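Local atomic coordinates of macro domain-containing protein (Thermosipho africanus, PDB entry 7OMU), a protein that joins a DarT-like domain of the ADP-ribosyl clan to a macro domain, whose pocket holds adenosine-5-diphosphoribose. Residues A[182-193]-A[205-214]. The protein carries 1 engineered substitution. Residues are numbered along the deposited sequence; the frame is centred on the assembly and turned at random.
Sequences ISAIYVSDHEVA and IPVIPDPTFF
Ile185, Tyr186 and Val187 pair in parallel with Val207, Ile208 and Pro209, the short strand axes 4.7 Å apart at 27°. Ile185 N donates to Pro206 O, and Ile208 N to Ile185 O. The bond from Val187 N to Ile208 O is weak, but Asp210 N meets Val187 O at 2.8 Å, almost straight. On one face of the sheet, with CG anti to the carbonyl carbon (chi1 -69°), the Tyr186 ring lies alongside Ile208, whose CD1 is 3.6 Å from Tyr186 CE1. Phe213 forms an offset stack with the tyrosine, ring centroids 4.5 Å apart and planes at 20°, its CZ over the centre of the Tyr186 ring. Tyr186 OH hydrogen-bonds Glu25 OE1. Phe214 receives Ser188 CB over one face, a CH-pi contact, and Tyr186 O at its edge. Asp210 OD1 accepts from Thr212 N, an Asx turn, and also from Thr212 OG1. On the other face, Val207 CG1 packs 3.9 Å from Ala193 CB and 4.0 Å from Val187 CG2. Strand 182-187, helix 190-200 and strand 207-209 form a beta-alpha-beta unit; Leu196 of that helix touches Val187 and Val207, while strand 107-113 pairs antiparallel with strand 182-187.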
ATOM      1  N   ILE A 182      18.203  -0.440  17.799  1.00 93.23           N
ATOM      2  CA  ILE A 182      17.620  -1.222  16.664  1.00 91.37           C
ATOM      3  C   ILE A 182      16.970  -2.513  17.192  1.00 91.77           C
ATOM      4  O   ILE A 182      17.690  -3.341  17.799  1.00 92.58           O
ATOM      5  CB  ILE A 182      18.685  -1.502  15.586  1.00 90.84           C
ATOM      6  CG1 ILE A 182      19.209  -0.202  14.975  1.00 91.15           C
ATOM      7  CG2 ILE A 182      18.149  -2.442  14.518  1.00 90.41           C
ATOM      8  CD1 ILE A 182      20.295  -0.402  13.934  1.00 93.22           C
ATOM      9  N   SER A 183      15.661  -2.674  16.939  1.00 89.87           N
ATOM     10  CA  SER A 183      14.813  -3.825  17.352  1.00 91.00           C
ATOM     11  C   SER A 183      15.051  -5.007  16.418  1.00 88.59           C
ATOM     12  O   SER A 183      15.281  -6.121  16.909  1.00 93.44           O
ATOM     13  CB  SER A 183      13.345  -3.482  17.320  1.00 94.17           C
ATOM     14  OG  SER A 183      13.041  -2.375  18.149  1.00102.26           O
ATOM     15  N   ALA A 184      14.920  -4.761  15.118  1.00 84.80           N
ATOM     16  CA  ALA A 184      14.859  -5.796  14.068  1.00 83.86           C
ATOM     17  C   ALA A 184      15.034  -5.139  12.702  1.00 81.96           C
ATOM     18  O   ALA A 184      15.083  -3.901  12.638  1.00 81.70           O
ATOM     19  CB  ALA A 184      13.545  -6.525  14.155  1.00 84.19           C
ATOM     20  N   ILE A 185      15.129  -5.952  11.654  1.00 83.01           N
ATOM     21  CA  ILE A 185      15.165  -5.480  10.241  1.00 82.56           C
ATOM     22  C   ILE A 185      14.075  -6.231   9.477  1.00 80.32           C
ATOM     23  O   ILE A 185      14.093  -7.479   9.496  1.00 77.31           O
ATOM     24  CB  ILE A 185      16.569  -5.670   9.636  1.00 82.94           C
ATOM     25  CG1 ILE A 185      17.611  -4.823  10.370  1.00 82.85           C
ATOM     26  CG2 ILE A 185      16.561  -5.379   8.143  1.00 82.67           C
ATOM     27  CD1 ILE A 185      18.833  -5.602  10.757  1.00 85.87           C
ATOM     28  N   TYR A 186      13.147  -5.484   8.879  1.00 80.08           N
ATOM     29  CA  TYR A 186      12.030  -6.020   8.067  1.00 81.12           C
ATOM     30  C   TYR A 186      12.498  -6.102   6.614  1.00 81.72           C
ATOM     31  O   TYR A 186      13.271  -5.237   6.167  1.00 79.72           O
ATOM     32  CB  TYR A 186      10.768  -5.177   8.265  1.00 81.58           C
ATOM     33  CG  TYR A 186      10.170  -5.299   9.641  1.00 83.54           C
ATOM     34  CD1 TYR A 186       9.374  -6.380   9.986  1.00 84.41           C
ATOM     35  CD2 TYR A 186      10.425  -4.349  10.616  1.00 85.93           C
ATOM     36  CE1 TYR A 186       8.834  -6.507  11.256  1.00 85.21           C
ATOM     37  CE2 TYR A 186       9.892  -4.463  11.890  1.00 87.23           C
ATOM     38  CZ  TYR A 186       9.090  -5.542  12.209  1.00 85.44           C
ATOM     39  OH  TYR A 186       8.567  -5.652  13.459  1.00 86.10           O
ATOM     40  N   VAL A 187      12.032  -7.138   5.918  1.00 85.52           N
ATOM     41  CA  VAL A 187      12.581  -7.610   4.616  1.00 87.63           C
ATOM     42  C   VAL A 187      11.438  -8.246   3.820  1.00 86.89           C
ATOM     43  O   VAL A 187      10.504  -8.755   4.449  1.00 85.12           O
ATOM     44  CB  VAL A 187      13.740  -8.587   4.884  1.00 90.78           C
ATOM     45  CG1 VAL A 187      14.079  -9.422   3.668  1.00 94.70           C
ATOM     46  CG2 VAL A 187      14.981  -7.859   5.374  1.00 92.71           C
ATOM     47  N   SER A 188      11.513  -8.208   2.487  1.00 90.15           N
ATOM     48  CA  SER A 188      10.393  -8.522   1.561  1.00 93.56           C
ATOM     49  C   SER A 188      10.040 -10.017   1.546  1.00 94.32           C
ATOM     50  O   SER A 188       8.828 -10.307   1.444  1.00 95.28           O
ATOM     51  CB  SER A 188      10.697  -8.023   0.176  1.00 97.76           C
ATOM     52  OG  SER A 188      11.944  -8.524  -0.287  1.00103.98           O
ATOM     53  N   ASP A 189      11.019 -10.932   1.604  1.00 94.92           N
ATOM     54  CA  ASP A 189      10.750 -12.396   1.512  1.00 98.33           C
ATOM     55  C   ASP A 189      11.822 -13.222   2.234  1.00 99.16           C
ATOM     56  O   ASP A 189      12.857 -12.671   2.618  1.00 99.73           O
ATOM     57  CB  ASP A 189      10.612 -12.845   0.054  1.00100.96           C
ATOM     58  CG  ASP A 189      11.887 -12.730  -0.763  1.00101.88           C
ATOM     59  OD1 ASP A 189      12.839 -13.470  -0.466  1.00101.86           O
ATOM     60  OD2 ASP A 189      11.913 -11.907  -1.694  1.00103.20           O
ATOM     61  N   HIS A 190      11.554 -14.520   2.383  1.00103.36           N
ATOM     62  CA  HIS A 190      12.374 -15.512   3.129  1.00106.77           C
ATOM     63  C   HIS A 190      13.803 -15.559   2.576  1.00107.47           C
ATOM     64  O   HIS A 190      14.731 -15.666   3.394  1.00110.58           O
ATOM     65  CB  HIS A 190      11.704 -16.896   3.092  1.00111.22           C
ATOM     66  CG  HIS A 190      11.611 -17.478   1.721  1.00117.78           C
ATOM     67  ND1 HIS A 190      10.548 -17.205   0.876  1.00121.90           N
ATOM     68  CD2 HIS A 190      12.443 -18.293   1.032  1.00120.24           C
ATOM     69  CE1 HIS A 190      10.727 -17.833  -0.270  1.00124.94           C
ATOM     70  NE2 HIS A 190      11.884 -18.510  -0.198  1.00124.03           N
ATOM     71  N   GLU A 191      13.978 -15.488   1.250  1.00108.56           N
ATOM     72  CA  GLU A 191      15.296 -15.636   0.567  1.00109.99           C
ATOM     73  C   GLU A 191      16.199 -14.442   0.916  1.00107.47           C
ATOM     74  O   GLU A 191      17.403 -14.650   1.138  1.00111.89           O
ATOM     75  CB  GLU A 191      15.115 -15.758  -0.948  1.00113.64           C
ATOM     76  CG  GLU A 191      16.303 -16.396  -1.649  1.00121.07           C
ATOM     77  CD  GLU A 191      16.212 -16.456  -3.168  1.00125.21           C
ATOM     78  OE1 GLU A 191      15.075 -16.428  -3.701  1.00122.08           O
ATOM     79  OE2 GLU A 191      17.286 -16.534  -3.820  1.00128.26           O
ATOM     80  N   VAL A 192      15.626 -13.240   0.979  1.00100.44           N
ATOM     81  CA  VAL A 192      16.348 -11.978   1.314  1.00 98.05           C
ATOM     82  C   VAL A 192      16.736 -12.014   2.796  1.00 98.33           C
ATOM     83  O   VAL A 192      17.755 -11.391   3.156  1.00101.19           O
ATOM     84  CB  VAL A 192      15.490 -10.741   0.988  1.00 97.09           C
ATOM     85  CG1 VAL A 192      16.225  -9.442   1.295  1.00 97.34           C
ATOM     86  CG2 VAL A 192      15.013 -10.747  -0.458  1.00 98.78           C
ATOM     87  N   ALA A 193      15.951 -12.716   3.618  1.00 97.80           N
ATOM     88  CA  ALA A 193      16.144 -12.834   5.082  1.00 99.68           C
ATOM     89  C   ALA A 193      17.354 -13.726   5.394  1.00102.26           C
ATOM     90  O   ALA A 193      18.154 -13.330   6.257  1.00103.78           O
ATOM     91  CB  ALA A 193      14.885 -13.362   5.728  1.00 99.25           C
ATOM     92  N   ILE A 205      19.674  -9.833  16.753  1.00120.94           N
ATOM     93  CA  ILE A 205      18.857  -8.848  15.978  1.00113.16           C
ATOM     94  C   ILE A 205      18.006  -9.605  14.959  1.00107.40           C
ATOM     95  O   ILE A 205      18.520 -10.045  13.932  1.00108.84           O
ATOM     96  CB  ILE A 205      19.757  -7.777  15.331  1.00113.30           C
ATOM     97  CG1 ILE A 205      20.341  -6.861  16.413  1.00116.58           C
ATOM     98  CG2 ILE A 205      19.012  -6.987  14.260  1.00109.57           C
ATOM     99  CD1 ILE A 205      20.946  -5.571  15.910  1.00117.69           C
ATOM    100  N   PRO A 206      16.683  -9.761  15.209  1.00 99.15           N
ATOM    101  CA  PRO A 206      15.804 -10.520  14.322  1.00 95.12           C
ATOM    102  C   PRO A 206      15.724  -9.929  12.909  1.00 91.66           C
ATOM    103  O   PRO A 206      15.615  -8.722  12.778  1.00 88.22           O
ATOM    104  CB  PRO A 206      14.410 -10.418  14.962  1.00 95.31           C
ATOM    105  CG  PRO A 206      14.657  -9.975  16.386  1.00 96.68           C
ATOM    106  CD  PRO A 206      15.955  -9.201  16.354  1.00 98.22           C
ATOM    107  N   VAL A 207      15.786 -10.794  11.895  1.00 91.31           N
ATOM    108  CA  VAL A 207      15.423 -10.454  10.489  1.00 92.00           C
ATOM    109  C   VAL A 207      14.055 -11.077  10.197  1.00 92.13           C
ATOM    110  O   VAL A 207      13.966 -12.315  10.115  1.00 94.80           O
ATOM    111  CB  VAL A 207      16.494 -10.920   9.486  1.00 92.93           C
ATOM    112  CG1 VAL A 207      16.120 -10.545   8.060  1.00 92.24           C
ATOM    113  CG2 VAL A 207      17.866 -10.368   9.839  1.00 93.27           C
ATOM    114  N   ILE A 208      13.034 -10.232  10.067  1.00 91.99           N
ATOM    115  CA  ILE A 208      11.608 -10.629   9.893  1.00 91.39           C
ATOM    116  C   ILE A 208      11.221 -10.407   8.437  1.00 87.83           C
ATOM    117  O   ILE A 208      11.340  -9.297   7.924  1.00 87.14           O
ATOM    118  CB  ILE A 208      10.710  -9.816  10.845  1.00 93.34           C
ATOM    119  CG1 ILE A 208      11.160  -9.968  12.302  1.00 95.96           C
ATOM    120  CG2 ILE A 208       9.247 -10.190  10.653  1.00 91.56           C
ATOM    121  CD1 ILE A 208      10.680  -8.862  13.208  1.00 97.39           C
ATOM    122  N   PRO A 209      10.763 -11.456   7.725  1.00 86.51           N
ATOM    123  CA  PRO A 209      10.200 -11.286   6.389  1.00 87.00           C
ATOM    124  C   PRO A 209       8.725 -10.886   6.523  1.00 86.23           C
ATOM    125  O   PRO A 209       8.009 -11.562   7.231  1.00 86.00           O
ATOM    126  CB  PRO A 209      10.392 -12.672   5.763  1.00 85.48           C
ATOM    127  CG  PRO A 209      10.265 -13.621   6.938  1.00 87.53           C
ATOM    128  CD  PRO A 209      10.757 -12.858   8.156  1.00 87.70           C
ATOM    129  N   ASP A 210       8.319  -9.789   5.879  1.00 85.10           N
ATOM    130  CA  ASP A 210       6.917  -9.300   5.897  1.00 84.86           C
ATOM    131  C   ASP A 210       6.629  -8.523   4.616  1.00 84.19           C
ATOM    132  O   ASP A 210       6.876  -7.322   4.534  1.00 82.67           O
ATOM    133  CB  ASP A 210       6.647  -8.468   7.149  1.00 85.22           C
ATOM    134  CG  ASP A 210       5.176  -8.161   7.350  1.00 83.44           C
ATOM    135  OD1 ASP A 210       4.422  -8.187   6.346  1.00 80.82           O
ATOM    136  OD2 ASP A 210       4.802  -7.908   8.509  1.00 82.73           O
ATOM    137  N   PRO A 211       6.064  -9.185   3.585  1.00 84.99           N
ATOM    138  CA  PRO A 211       5.789  -8.538   2.303  1.00 86.27           C
ATOM    139  C   PRO A 211       4.903  -7.282   2.395  1.00 85.15           C
ATOM    140  O   PRO A 211       5.008  -6.426   1.521  1.00 82.96           O
ATOM    141  CB  PRO A 211       5.066  -9.639   1.499  1.00 88.21           C
ATOM    142  CG  PRO A 211       5.492 -10.939   2.135  1.00 88.03           C
ATOM    143  CD  PRO A 211       5.672 -10.603   3.598  1.00 87.86           C
ATOM    144  N   THR A 212       4.066  -7.185   3.434  1.00 83.40           N
ATOM    145  CA  THR A 212       3.016  -6.134   3.557  1.00 82.58           C
ATOM    146  C   THR A 212       3.673  -4.752   3.685  1.00 82.30           C
ATOM    147  O   THR A 212       3.062  -3.771   3.223  1.00 82.61           O
ATOM    148  CB  THR A 212       2.045  -6.423   4.709  1.00 81.66           C
ATOM    149  OG1 THR A 212       2.699  -6.195   5.957  1.00 81.32           O
ATOM    150  CG2 THR A 212       1.497  -7.830   4.662  1.00 84.25           C
ATOM    151  N   PHE A 213       4.878  -4.679   4.259  1.00 81.74           N
ATOM    152  CA  PHE A 213       5.669  -3.428   4.388  1.00 79.30           C
ATOM    153  C   PHE A 213       6.015  -2.882   3.000  1.00 79.48           C
ATOM    154  O   PHE A 213       6.247  -1.675   2.899  1.00 80.21           O
ATOM    155  CB  PHE A 213       6.958  -3.655   5.177  1.00 79.34           C
ATOM    156  CG  PHE A 213       6.797  -3.664   6.675  1.00 79.62           C
ATOM    157  CD1 PHE A 213       6.426  -4.817   7.342  1.00 79.72           C
ATOM    158  CD2 PHE A 213       7.037  -2.524   7.420  1.00 81.05           C
ATOM    159  CE1 PHE A 213       6.282  -4.824   8.720  1.00 81.22           C
ATOM    160  CE2 PHE A 213       6.897  -2.535   8.801  1.00 81.18           C
ATOM    161  CZ  PHE A 213       6.529  -3.686   9.450  1.00 80.75           C
ATOM    162  N   PHE A 214       6.047  -3.737   1.974  1.00 79.49           N
ATOM    163  CA  PHE A 214       6.542  -3.400   0.616  1.00 79.68           C
ATOM    164  C   PHE A 214       5.384  -3.440  -0.390  1.00 78.78           C
ATOM    165  O   PHE A 214       5.648  -3.622  -1.598  1.00 78.26           O
ATOM    166  CB  PHE A 214       7.695  -4.341   0.265  1.00 81.53           C
ATOM    167  CG  PHE A 214       8.788  -4.369   1.305  1.00 82.87           C
ATOM    168  CD1 PHE A 214       9.835  -3.458   1.260  1.00 83.59           C
ATOM    169  CD2 PHE A 214       8.765  -5.292   2.340  1.00 82.32           C
ATOM    170  CE1 PHE A 214      10.843  -3.484   2.214  1.00 84.00           C
ATOM    171  CE2 PHE A 214       9.772  -5.315   3.295  1.00 82.73           C
ATOM    172  CZ  PHE A 214      10.804  -4.406   3.237  1.00 83.81           C
TER